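Local coordinates for uncharacterized protein (Deinococcus radiodurans, PDB 2A1V) that is of unknown function but belongs to the YjbR family, formerly the domain of unknown function DUF419, at residues T33-V38 / S44-L49. Sequence-based numbering, arbitrary orientation.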
loop_
_atom_site.group_PDB
_atom_site.type_symbol
_atom_site.label_atom_id
_atom_site.label_comp_id
_atom_site.label_asym_id
_atom_site.label_seq_id
_atom_site.Cartn_x
_atom_site.Cartn_y
_atom_site.Cartn_z
ATOM N N THR A 33 5.920 -11.693 6.995
ATOM C CA THR A 33 5.015 -10.702 6.409
ATOM C C THR A 33 4.904 -9.388 7.263
ATOM O O THR A 33 4.285 -9.312 8.329
ATOM C CB THR A 33 3.636 -11.331 6.097
ATOM O OG1 THR A 33 3.810 -12.531 5.302
ATOM C CG2 THR A 33 2.755 -10.311 5.287
ATOM N N LEU A 34 5.573 -8.368 6.767
ATOM C CA LEU A 34 5.441 -7.009 7.243
ATOM C C LEU A 34 4.099 -6.393 6.785
ATOM O O LEU A 34 3.757 -6.382 5.597
ATOM C CB LEU A 34 6.601 -6.181 6.715
ATOM C CG LEU A 34 6.719 -4.727 7.175
ATOM C CD1 LEU A 34 6.869 -4.547 8.738
ATOM C CD2 LEU A 34 7.895 -4.108 6.441
ATOM N N VAL A 35 3.359 -5.884 7.764
ATOM C CA VAL A 35 2.037 -5.303 7.550
ATOM C C VAL A 35 2.027 -3.841 8.016
ATOM O O VAL A 35 2.434 -3.510 9.116
ATOM C CB VAL A 35 0.959 -6.121 8.271
ATOM C CG1 VAL A 35 -0.437 -5.610 7.922
ATOM C CG2 VAL A 35 1.057 -7.609 7.915
ATOM N N PHE A 36 1.618 -2.971 7.115
ATOM C CA PHE A 36 1.411 -1.557 7.408
ATOM C C PHE A 36 -0.064 -1.336 7.640
ATOM O O PHE A 36 -0.914 -1.699 6.807
ATOM C CB PHE A 36 1.912 -0.653 6.279
ATOM C CG PHE A 36 3.350 -0.851 5.945
ATOM C CD1 PHE A 36 3.736 -1.806 5.011
ATOM C CD2 PHE A 36 4.324 -0.056 6.548
ATOM C CE1 PHE A 36 5.081 -2.002 4.688
ATOM C CE2 PHE A 36 5.668 -0.205 6.216
ATOM C CZ PHE A 36 6.055 -1.182 5.294
ATOM N N LYS A 37 -0.366 -0.752 8.795
ATOM C CA LYS A 37 -1.734 -0.497 9.217
ATOM C C LYS A 37 -1.850 0.988 9.551
ATOM O O LYS A 37 -0.856 1.639 9.905
ATOM C CB LYS A 37 -2.096 -1.385 10.413
ATOM C CG LYS A 37 -2.199 -2.893 10.093
ATOM C CD LYS A 37 -2.504 -3.760 11.336
ATOM C CE LYS A 37 -2.980 -5.182 10.990
ATOM N NZ LYS A 37 -3.218 -6.118 12.171
ATOM N N VAL A 38 -3.054 1.523 9.393
ATOM C CA VAL A 38 -3.350 2.898 9.731
ATOM C C VAL A 38 -4.499 2.950 10.742
ATOM O O VAL A 38 -5.487 2.193 10.653
ATOM C CB VAL A 38 -3.685 3.736 8.449
ATOM C CG1 VAL A 38 -4.831 3.122 7.661
ATOM C CG2 VAL A 38 -4.034 5.158 8.772
ATOM N N SER A 44 -6.795 -0.303 14.019
ATOM C CA SER A 44 -5.985 0.000 12.862
ATOM C C SER A 44 -6.261 -0.982 11.735
ATOM O O SER A 44 -6.499 -2.154 11.979
ATOM C CB SER A 44 -4.491 0.056 13.231
ATOM O OG SER A 44 -4.037 -1.178 13.695
ATOM N N ARG A 45 -6.154 -0.499 10.510
ATOM C CA ARG A 45 -6.576 -1.224 9.320
ATOM C C ARG A 45 -5.424 -1.356 8.314
ATOM O O ARG A 45 -4.814 -0.367 7.940
ATOM C CB ARG A 45 -7.745 -0.475 8.644
ATOM C CG ARG A 45 -9.024 -0.258 9.506
ATOM C CD ARG A 45 -9.872 -1.521 9.658
ATOM N NE ARG A 45 -9.522 -2.289 10.857
ATOM C CZ ARG A 45 -10.266 -2.431 11.960
ATOM N NH1 ARG A 45 -11.468 -1.885 12.098
ATOM N NH2 ARG A 45 -9.781 -3.150 12.947
ATOM N N MET A 46 -5.155 -2.578 7.864
ATOM C CA MET A 46 -4.077 -2.849 6.916
ATOM C C MET A 46 -4.264 -2.179 5.551
ATOM O O MET A 46 -5.357 -2.174 4.992
ATOM C CB MET A 46 -3.822 -4.362 6.756
ATOM C CG MET A 46 -4.977 -5.139 6.257
ATOM S SD MET A 46 -4.890 -6.970 6.492
ATOM C CE MET A 46 -3.397 -7.319 5.666
ATOM N N TYR A 47 -3.170 -1.615 5.025
ATOM C CA TYR A 47 -3.201 -1.010 3.715
ATOM C C TYR A 47 -2.063 -1.457 2.795
ATOM O O TYR A 47 -2.087 -1.111 1.620
ATOM C CB TYR A 47 -3.242 0.535 3.833
ATOM C CG TYR A 47 -1.972 1.185 4.320
ATOM C CD1 TYR A 47 -0.942 1.506 3.435
ATOM C CD2 TYR A 47 -1.780 1.468 5.691
ATOM C CE1 TYR A 47 0.234 2.090 3.894
ATOM C CE2 TYR A 47 -0.608 2.039 6.145
ATOM C CZ TYR A 47 0.388 2.369 5.245
ATOM O OH TYR A 47 1.557 2.953 5.690
ATOM N N ALA A 48 -1.040 -2.125 3.327
ATOM C CA ALA A 48 0.021 -2.689 2.490
ATOM C C ALA A 48 0.679 -3.856 3.223
ATOM O O ALA A 48 0.730 -3.855 4.449
ATOM C CB ALA A 48 1.017 -1.686 2.154
ATOM N N LEU A 49 1.138 -4.862 2.483
ATOM C CA LEU A 49 1.837 -5.992 3.088
ATOM C C LEU A 49 2.943 -6.485 2.150
ATOM O O LEU A 49 2.783 -6.464 0.902
ATOM C CB LEU A 49 0.906 -7.191 3.331
ATOM C CG LEU A 49 -0.478 -7.185 3.928
ATOM C CD1 LEU A 49 -1.501 -6.422 3.045
ATOM C CD2 LEU A 49 -0.841 -8.687 4.094
#
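Phe36 and Ala48 form a hydrogen-bonded antiparallel pair in the hairpin of strands 33-38 and 43-51, but Tyr47 faces Phe36 as well: a classic beta bulge. Phe36 N gives its hydrogen to Ala48 O at 2.9 Å, and Phe36 O takes one from Tyr47 N, nearly straight at 169°. Past the bulge, Val38 and Arg45 exchange two more backbone hydrogen bonds.

The aromatic contact sits at the extra residue. With CG between its backbone N and carbonyl carbon (chi1 71°), Tyr47 brings its ring against strand 33-38, and Phe36 CB lies over one ring face, 3.9 Å from the centroid. Val38 CG1 approaches ring atom Tyr47 CD2 at 4.0 Å. Tyr47 OH is hydrogen-bonded to Ser23 OG, and Tyr112 of helix 101-119 meets the ring edge-to-face. A leucine in place of Tyr47 would probably cost Phe36 CB its aromatic face and Ser23 its phenolic partner.

Apolar contacts continue on both faces: Phe36 CD1 touches Ala48 CB at 3.9 Å, and on the other face Val35 CG1 meets Met46 CB at 3.8 Å. Backbone pairing thus continues on both sides of the bulge, whose extra residue is a buried tyrosine packed between strand 33-38 and helices 10-17 and 101-119, its hydroxyl satisfied by Ser23.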